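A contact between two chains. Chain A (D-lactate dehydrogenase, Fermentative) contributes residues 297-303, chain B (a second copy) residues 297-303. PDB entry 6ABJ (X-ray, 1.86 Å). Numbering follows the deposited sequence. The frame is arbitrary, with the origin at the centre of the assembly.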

# COMPACT_ATOMS: atom_id res chain seq x y z
N LEU A 297 -18.74 -1.45 -6.93
CA LEU A 297 -17.32 -1.77 -7.09
C LEU A 297 -16.45 -1.14 -6.01
O LEU A 297 -15.56 -1.79 -5.47
CB LEU A 297 -16.82 -1.29 -8.45
CG LEU A 297 -15.39 -1.66 -8.78
CD1 LEU A 297 -15.22 -3.15 -8.78
CD2 LEU A 297 -14.99 -1.14 -10.17
N ALA A 298 -16.68 0.11 -5.64
CA ALA A 298 -15.87 0.73 -4.58
C ALA A 298 -15.94 -0.02 -3.23
O ALA A 298 -14.92 -0.25 -2.52
CB ALA A 298 -16.30 2.17 -4.37
N ARG A 299 -17.14 -0.53 -2.91
CA ARG A 299 -17.31 -1.29 -1.73
C ARG A 299 -16.60 -2.63 -1.81
O ARG A 299 -15.96 -3.06 -0.87
CB ARG A 299 -18.85 -1.48 -1.42
CG ARG A 299 -19.11 -2.17 -0.10
CD ARG A 299 -18.69 -1.27 1.03
NE ARG A 299 -19.45 -1.50 2.29
CZ ARG A 299 -18.96 -1.91 3.44
NH1 ARG A 299 -17.71 -2.29 3.57
NH2 ARG A 299 -19.78 -1.99 4.53
N LEU A 300 -16.70 -3.28 -2.96
CA LEU A 300 -16.06 -4.58 -3.11
C LEU A 300 -14.56 -4.47 -2.94
O LEU A 300 -13.95 -5.30 -2.27
CB LEU A 300 -16.33 -5.18 -4.46
CG LEU A 300 -17.76 -5.66 -4.72
CD1 LEU A 300 -18.03 -5.97 -6.20
CD2 LEU A 300 -18.03 -6.88 -3.85
N LEU A 301 -13.99 -3.43 -3.55
CA LEU A 301 -12.55 -3.20 -3.51
C LEU A 301 -12.00 -3.09 -2.10
O LEU A 301 -10.85 -3.38 -1.88
CB LEU A 301 -12.13 -2.04 -4.32
CG LEU A 301 -12.29 -2.34 -5.85
CD1 LEU A 301 -12.28 -1.06 -6.68
CD2 LEU A 301 -11.26 -3.35 -6.39
N SER A 302 -12.77 -2.63 -1.16
CA SER A 302 -12.13 -2.41 0.08
C SER A 302 -12.33 -3.49 1.13
O SER A 302 -11.82 -3.34 2.25
CB SER A 302 -12.46 -1.01 0.58
OG SER A 302 -13.89 -0.92 0.84
N PHE A 303 -12.99 -4.60 0.81
CA PHE A 303 -13.03 -5.72 1.72
C PHE A 303 -11.63 -6.39 1.78
O PHE A 303 -11.00 -6.52 0.76
CB PHE A 303 -14.04 -6.75 1.24
CG PHE A 303 -15.47 -6.34 1.41
CD1 PHE A 303 -16.01 -6.19 2.68
CD2 PHE A 303 -16.27 -6.12 0.34
CE1 PHE A 303 -17.34 -5.81 2.86
CE2 PHE A 303 -17.59 -5.75 0.49
CZ PHE A 303 -18.13 -5.62 1.75
N LEU B 297 -18.50 5.04 6.09
CA LEU B 297 -17.08 5.08 6.33
C LEU B 297 -16.31 4.30 5.28
O LEU B 297 -15.29 4.76 4.85
CB LEU B 297 -16.73 4.51 7.71
CG LEU B 297 -15.28 4.60 8.13
CD1 LEU B 297 -14.82 6.04 8.16
CD2 LEU B 297 -15.04 3.99 9.50
N ALA B 298 -16.78 3.10 4.91
CA ALA B 298 -16.04 2.31 3.91
C ALA B 298 -15.90 3.12 2.57
O ALA B 298 -14.83 3.10 1.89
CB ALA B 298 -16.68 0.97 3.66
N ARG B 299 -16.94 3.80 2.22
CA ARG B 299 -16.97 4.55 0.97
C ARG B 299 -16.05 5.77 1.08
O ARG B 299 -15.29 6.04 0.17
CB ARG B 299 -18.39 4.99 0.60
CG ARG B 299 -18.49 5.71 -0.74
CD ARG B 299 -18.14 4.78 -1.85
NE ARG B 299 -18.75 5.15 -3.13
CZ ARG B 299 -18.11 5.50 -4.25
NH1 ARG B 299 -16.79 5.61 -4.31
NH2 ARG B 299 -18.80 5.77 -5.33
N LEU B 300 -16.07 6.46 2.23
CA LEU B 300 -15.17 7.58 2.43
C LEU B 300 -13.72 7.17 2.32
O LEU B 300 -12.94 7.88 1.67
CB LEU B 300 -15.38 8.21 3.82
CG LEU B 300 -16.71 8.96 3.94
CD1 LEU B 300 -16.99 9.33 5.42
CD2 LEU B 300 -16.69 10.20 3.07
N LEU B 301 -13.37 6.06 2.96
CA LEU B 301 -12.03 5.56 2.96
C LEU B 301 -11.42 5.28 1.54
O LEU B 301 -10.23 5.37 1.41
CB LEU B 301 -11.86 4.34 3.83
CG LEU B 301 -11.99 4.69 5.32
CD1 LEU B 301 -12.25 3.41 6.12
CD2 LEU B 301 -10.79 5.44 5.88
N SER B 302 -12.28 5.04 0.55
CA SER B 302 -11.91 4.69 -0.81
C SER B 302 -11.42 5.80 -1.71
O SER B 302 -10.68 5.58 -2.67
CB SER B 302 -13.16 4.14 -1.52
OG SER B 302 -13.55 2.86 -1.06
N PHE B 303 -11.92 7.00 -1.43
CA PHE B 303 -11.73 8.15 -2.30
C PHE B 303 -10.26 8.54 -2.23
O PHE B 303 -9.63 8.50 -1.17
CB PHE B 303 -12.52 9.31 -1.84
CG PHE B 303 -13.98 9.16 -2.06
CD1 PHE B 303 -14.47 9.15 -3.33
CD2 PHE B 303 -14.85 9.03 -1.03
CE1 PHE B 303 -15.85 9.03 -3.56
CE2 PHE B 303 -16.23 8.97 -1.27
CZ PHE B 303 -16.71 8.97 -2.51
O HOH W 1 -12.78 0.99 -2.76

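How do two copies of the same helix end come together here? They cross almost at right angles, 88° between their N-to-C directions, with the axes 9.2 Å apart at closest approach. Near the crossing, the CA atoms of Arg A299 and Arg B299 lie 6.4 Å apart. So steep a crossing keeps the contact short, and the two stretches together bury just 226 Å².

Why do the alanines cover the most surface? Ala A298 and Ala B298 both point their CA-to-CB bonds toward the other chain, and each small methyl meets an arginine. The CB of Ala A298 lies 3.5 Å from NH1 of Arg B299, and the CB of Ala B298 lies 3.4 Å from NH1 of Arg A299. Each methyl sits over one face of the guanidinium, a flat surface whose N–H bonds point outward in its plane, so the pairing is van der Waals packing.

What leaves the arginines free to offer a face? Each has its CA-to-CB bond sideways to the other stretch, with chi1 t and chi2 p, and its end comes nearer the partner. The nitrogens of both guanidinium groups find hydrogen bonds outside this contact, so their polar edges are satisfied while a face packs against alanine.

Do the serines bond across the interface? No direct hydrogen bond links the stretches, but a water does so indirectly. The oxygen of water 1 donates to Ala A298 O at 2.5 Å and hydrogen-bonds to Ser B302 OG at 2.6 Å, bridging a gap of 3.7 Å between Ala A298 O and Ser B302 OG. The symmetry falters at this point: Ser A302 has chi1 p, whereas Ser B302 has chi1 m, and the two OG atoms, Ser A302 OG and Ser B302 OG, remain 4.2 Å apart.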